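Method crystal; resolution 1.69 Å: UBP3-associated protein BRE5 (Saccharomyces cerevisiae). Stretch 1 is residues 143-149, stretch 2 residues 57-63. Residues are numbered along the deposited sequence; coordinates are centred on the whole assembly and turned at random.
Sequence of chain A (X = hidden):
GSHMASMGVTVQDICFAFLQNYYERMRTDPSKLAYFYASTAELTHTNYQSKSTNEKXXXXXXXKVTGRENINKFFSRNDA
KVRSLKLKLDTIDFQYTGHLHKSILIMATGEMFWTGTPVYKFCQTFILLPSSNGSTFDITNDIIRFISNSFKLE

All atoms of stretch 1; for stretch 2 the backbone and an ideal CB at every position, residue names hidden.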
ATOM      1  N   ILE A 143      -3.686   7.393  -2.002  1.00 19.78           N
ATOM      2  CA  ILE A 143      -2.317   7.308  -2.560  1.00 20.30           C
ATOM      3  C   ILE A 143      -2.217   6.064  -3.419  1.00 19.69           C
ATOM      4  O   ILE A 143      -2.559   4.960  -2.962  1.00 20.20           O
ATOM      5  CB  ILE A 143      -1.218   7.135  -1.479  1.00 19.88           C
ATOM      6  CG1 ILE A 143      -1.241   8.267  -0.436  1.00 21.92           C
ATOM      7  CG2 ILE A 143       0.190   6.951  -2.178  1.00 20.40           C
ATOM      8  CD1 ILE A 143      -0.285   7.980   0.751  1.00 21.78           C
ATOM      9  N   ILE A 144      -1.786   6.215  -4.678  1.00 20.21           N
ATOM     10  CA  ILE A 144      -1.435   5.043  -5.481  1.00 20.39           C
ATOM     11  C   ILE A 144       0.085   4.986  -5.718  1.00 21.53           C
ATOM     12  O   ILE A 144       0.744   6.016  -5.892  1.00 21.15           O
ATOM     13  CB  ILE A 144      -2.224   5.011  -6.820  1.00 20.28           C
ATOM     14  CG1 ILE A 144      -2.077   3.650  -7.528  1.00 20.84           C
ATOM     15  CG2 ILE A 144      -1.832   6.203  -7.744  1.00 20.94           C
ATOM     16  CD1 ILE A 144      -3.136   3.456  -8.653  1.00 22.49           C
ATOM     17  N   ARG A 145       0.619   3.767  -5.711  1.00 20.50           N
ATOM     18  CA  ARG A 145       2.021   3.559  -6.019  1.00 21.54           C
ATOM     19  C   ARG A 145       2.093   2.396  -7.012  1.00 21.18           C
ATOM     20  O   ARG A 145       1.555   1.307  -6.754  1.00 21.39           O
ATOM     21  CB  ARG A 145       2.829   3.242  -4.739  1.00 20.98           C
ATOM     22  CG  ARG A 145       4.200   2.570  -5.013  1.00 21.39           C
ATOM     23  CD  ARG A 145       5.185   3.431  -5.806  1.00 21.64           C
ATOM     24  NE  ARG A 145       5.496   4.711  -5.144  1.00 22.65           N
ATOM     25  CZ  ARG A 145       6.437   5.565  -5.566  1.00 23.90           C
ATOM     26  NH1 ARG A 145       7.199   5.273  -6.638  1.00 25.46           N
ATOM     27  NH2 ARG A 145       6.670   6.694  -4.896  1.00 25.91           N
ATOM     28  N   PHE A 146       2.735   2.623  -8.152  1.00 21.35           N
ATOM     29  CA  PHE A 146       2.985   1.539  -9.102  1.00 21.79           C
ATOM     30  C   PHE A 146       4.254   0.787  -8.748  1.00 23.47           C
ATOM     31  O   PHE A 146       5.249   1.374  -8.325  1.00 23.71           O
ATOM     32  CB  PHE A 146       2.984   2.083 -10.544  1.00 22.55           C
ATOM     33  CG  PHE A 146       1.663   2.645 -10.920  1.00 20.56           C
ATOM     34  CD1 PHE A 146       0.630   1.793 -11.348  1.00 21.68           C
ATOM     35  CD2 PHE A 146       1.401   4.007 -10.797  1.00 21.99           C
ATOM     36  CE1 PHE A 146      -0.624   2.319 -11.656  1.00 21.42           C
ATOM     37  CE2 PHE A 146       0.144   4.547 -11.100  1.00 22.92           C
ATOM     38  CZ  PHE A 146      -0.884   3.694 -11.541  1.00 22.31           C
ATOM     39  N   ILE A 147       4.179  -0.527  -8.893  1.00 24.64           N
ATOM     40  CA  ILE A 147       5.195  -1.453  -8.418  1.00 27.72           C
ATOM     41  C   ILE A 147       5.761  -2.158  -9.648  1.00 28.34           C
ATOM     42  O   ILE A 147       5.013  -2.664 -10.465  1.00 27.90           O
ATOM     43  CB  ILE A 147       4.553  -2.463  -7.402  1.00 27.49           C
ATOM     44  CG1 ILE A 147       3.890  -1.680  -6.235  1.00 30.56           C
ATOM     45  CG2 ILE A 147       5.598  -3.456  -6.869  1.00 30.09           C
ATOM     46  CD1 ILE A 147       3.248  -2.541  -5.134  1.00 30.96           C
ATOM     47  N   SER A 148       7.072  -2.171  -9.788  1.00 30.95           N
ATOM     48  CA  SER A 148       7.651  -2.912 -10.898  1.00 33.57           C
ATOM     49  C   SER A 148       7.486  -4.406 -10.606  1.00 34.67           C
ATOM     50  O   SER A 148       7.642  -4.844  -9.457  1.00 35.32           O
ATOM     51  CB  SER A 148       9.117  -2.541 -11.077  1.00 34.53           C
ATOM     52  OG  SER A 148       9.489  -2.615 -12.444  1.00 36.28           O
ATOM     53  N   ASN A 149       7.150  -5.186 -11.624  1.00 35.76           N
ATOM     54  CA  ASN A 149       7.058  -6.632 -11.432  1.00 36.95           C
ATOM     55  C   ASN A 149       8.442  -7.269 -11.405  1.00 38.27           C
ATOM     56  O   ASN A 149       9.061  -7.388 -12.466  1.00 39.55           O
ATOM     57  CB  ASN A 149       6.226  -7.257 -12.557  1.00 36.54           C
ATOM     58  CG  ASN A 149       5.820  -8.665 -12.261  1.00 35.08           C
ATOM     59  OD1 ASN A 149       5.210  -8.958 -11.225  1.00 33.01           O
ATOM     60  ND2 ASN A 149       6.130  -9.561 -13.187  1.00 35.97           N
ATOM     61  N   UNK A  57       8.359   1.095 -19.700  1.00 30.94           N
ATOM     62  CA  UNK A  57       8.172   1.275 -18.268  1.00 30.78           C
ATOM     63  C   UNK A  57       7.011   0.461 -17.751  1.00 29.38           C
ATOM     64  O   UNK A  57       5.922   0.509 -18.307  1.00 29.25           O
ATOM     65  CB  UNK A  57       7.957   2.754 -17.939  1.00 30.78           C
ATOM     66  N   UNK A  58       7.230  -0.271 -16.669  1.00 27.88           N
ATOM     67  CA  UNK A  58       6.111  -0.967 -16.077  1.00 27.69           C
ATOM     68  C   UNK A  58       5.668  -0.289 -14.792  1.00 26.18           C
ATOM     69  O   UNK A  58       4.893  -0.844 -14.022  1.00 26.26           O
ATOM     70  CB  UNK A  58       6.474  -2.429 -15.811  1.00 27.69           C
ATOM     71  N   UNK A  59       6.156   0.936 -14.578  1.00 25.95           N
ATOM     72  CA  UNK A  59       5.564   1.806 -13.567  1.00 25.07           C
ATOM     73  C   UNK A  59       5.199   3.162 -14.178  1.00 24.18           C
ATOM     74  O   UNK A  59       5.682   3.531 -15.259  1.00 24.25           O
ATOM     75  CB  UNK A  59       6.525   1.991 -12.391  1.00 25.07           C
ATOM     76  N   UNK A  60       4.339   3.893 -13.484  1.00 23.80           N
ATOM     77  CA  UNK A  60       3.971   5.227 -13.935  1.00 23.20           C
ATOM     78  C   UNK A  60       4.269   6.192 -12.814  1.00 23.24           C
ATOM     79  O   UNK A  60       4.205   5.804 -11.634  1.00 23.25           O
ATOM     80  CB  UNK A  60       2.501   5.300 -14.352  1.00 23.20           C
ATOM     81  N   UNK A  61       4.558   7.452 -13.167  1.00 23.28           N
ATOM     82  CA  UNK A  61       4.804   8.461 -12.140  1.00 22.89           C
ATOM     83  C   UNK A  61       3.486   8.945 -11.545  1.00 22.02           C
ATOM     84  O   UNK A  61       2.414   8.772 -12.149  1.00 22.43           O
ATOM     85  CB  UNK A  61       5.591   9.639 -12.719  1.00 22.89           C
ATOM     86  N   UNK A  62       3.564   9.546 -10.366  1.00 20.69           N
ATOM     87  CA  UNK A  62       2.377  10.105  -9.723  1.00 20.50           C
ATOM     88  C   UNK A  62       2.584  11.570  -9.392  1.00 21.10           C
ATOM     89  O   UNK A  62       3.706  12.091  -9.465  1.00 20.08           O
ATOM     90  CB  UNK A  62       2.031   9.323  -8.454  1.00 20.50           C
ATOM     91  N   UNK A  63       1.495  12.221  -9.013  1.00 20.73           N
ATOM     92  CA  UNK A  63       1.504  13.638  -8.716  1.00 20.54           C
ATOM     93  C   UNK A  63       0.610  13.880  -7.485  1.00 20.11           C
ATOM     94  O   UNK A  63      -0.413  13.194  -7.320  1.00 21.25           O
ATOM     95  CB  UNK A  63       1.030  14.452  -9.921  1.00 20.54           C
TER

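The two stretches run in nearly opposite directions, 163° apart, so position 58 lies beside the end of stretch 1 and position 62 beside its beginning.

Position 57 has nothing of stretch 1 within 5.5 Å of its ideal CB, so almost any side chain would fit. It is Asp-57, which makes no contact here.

At position 58 the CA-to-CB bond points toward stretch 1. The ideal CB lies 4.5 Å from OG of Ser-148 and 5.1 Å from N of Asn-149, two potential donors that call for a short acceptor: aspartate or asparagine, perhaps serine. The residue is Asp-58, with chi1 in p, and its carboxylate serves both. OG of Ser-148 donates to OD2 of Asp-58 over a very short 2.5 Å, while N of Asn-149 donates to OD1 of Asp-58 at 3.1 Å, with an N-H...O angle of 156°. A water also joins the backbones, donating to O of Asp-58 (2.7 Å) and O of Ile-147 (2.8 Å).

Position 59 has extended angles (-127/162). Its CB points sideways, yet the ideal atom is 4.0 Å from CB of Phe-146, beside the backbone leading to Ser-148. A compact apolar group suits this place; valine, isoleucine or threonine would also favour the extended backbone. Val-59 packs its CB 3.9 Å from CB of Phe-146, and its CG1 reaches 3.4 Å from N of Ser-148.

Position 60 is again extended, and its ideal CB stands 3.9 Å from CD2 of Phe-146. An aliphatic chain such as leucine, isoleucine or methionine could lay C-H groups on the ring. In Leu-60, CB sits over one face, 4.3 Å from the centroid of the Phe-146 ring and 28° off its normal, a CH-pi contact. A water bridges the main chains, donating to O of Leu-60 (3.2 Å) and accepting from N of Phe-146 (2.9 Å).

Position 61 points away, with a phi of -78° that proline tolerates; many residues would do. Pro-61 barely touches stretch 1.

Position 62 points toward stretch 1, its ideal CB 4.4 Å from O of Ile-144. A small beta-branched residue fits the strand, and a hydroxyl could address that carbonyl directly or through water. Thr-62 combines methyl and hydroxyl: CG2 lies 4.0 Å from CG2 of Ile-144 and near the edge of the Phe-146 ring, while OG1 donates to a water at 2.8 Å that in turn donates to O of Ile-144 at 2.7 Å.

Position 63 is out of reach, its strand angles suiting a beta-branched residue; it is Val-63.

Stretch 2, residues 57-63: DDVLPTV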
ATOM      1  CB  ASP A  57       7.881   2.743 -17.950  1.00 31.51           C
ATOM      2  CG  ASP A  57       8.991   3.690 -18.394  1.00 34.50           C
ATOM      3  OD1 ASP A  57       8.731   4.923 -18.402  1.00 36.17           O
ATOM      4  OD2 ASP A  57      10.112   3.224 -18.713  1.00 37.92           O
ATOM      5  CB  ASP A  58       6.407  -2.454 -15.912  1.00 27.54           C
ATOM      6  CG  ASP A  58       7.399  -2.751 -14.795  1.00 29.04           C
ATOM      7  OD1 ASP A  58       7.452  -3.936 -14.407  1.00 30.26           O
ATOM      8  OD2 ASP A  58       8.088  -1.821 -14.300  1.00 29.06           O
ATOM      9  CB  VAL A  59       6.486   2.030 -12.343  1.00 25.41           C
ATOM     10  CG1 VAL A  59       6.788   0.709 -11.627  1.00 24.61           C
ATOM     11  CG2 VAL A  59       7.785   2.768 -12.755  1.00 24.06           C
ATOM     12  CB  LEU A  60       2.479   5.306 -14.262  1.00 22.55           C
ATOM     13  CG  LEU A  60       2.030   4.385 -15.403  1.00 23.68           C
ATOM     14  CD1 LEU A  60       0.535   4.333 -15.406  1.00 23.66           C
ATOM     15  CD2 LEU A  60       2.550   4.841 -16.749  1.00 24.74           C
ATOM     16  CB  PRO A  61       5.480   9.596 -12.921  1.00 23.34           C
ATOM     17  CG  PRO A  61       4.879   9.485 -14.295  1.00 23.78           C
ATOM     18  CD  PRO A  61       4.693   8.004 -14.531  1.00 24.02           C
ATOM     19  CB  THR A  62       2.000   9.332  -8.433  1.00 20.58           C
ATOM     20  OG1 THR A  62       3.133   9.352  -7.555  1.00 20.58           O
ATOM     21  CG2 THR A  62       1.626   7.886  -8.789  1.00 21.08           C
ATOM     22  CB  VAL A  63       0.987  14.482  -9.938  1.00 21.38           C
ATOM     23  CG1 VAL A  63      -0.433  14.057 -10.401  1.00 21.67           C
ATOM     24  CG2 VAL A  63       1.032  15.957  -9.603  1.00 23.40           C
TER
HETATM   25  O   HOH W   1       3.928  -3.200 -13.000  1.00 22.49           O
HETATM   26  O   HOH W   2       4.047   5.248  -8.445  1.00 23.61           O
HETATM   27  O   HOH W   3       3.249   7.119  -5.894  1.00 17.82           O
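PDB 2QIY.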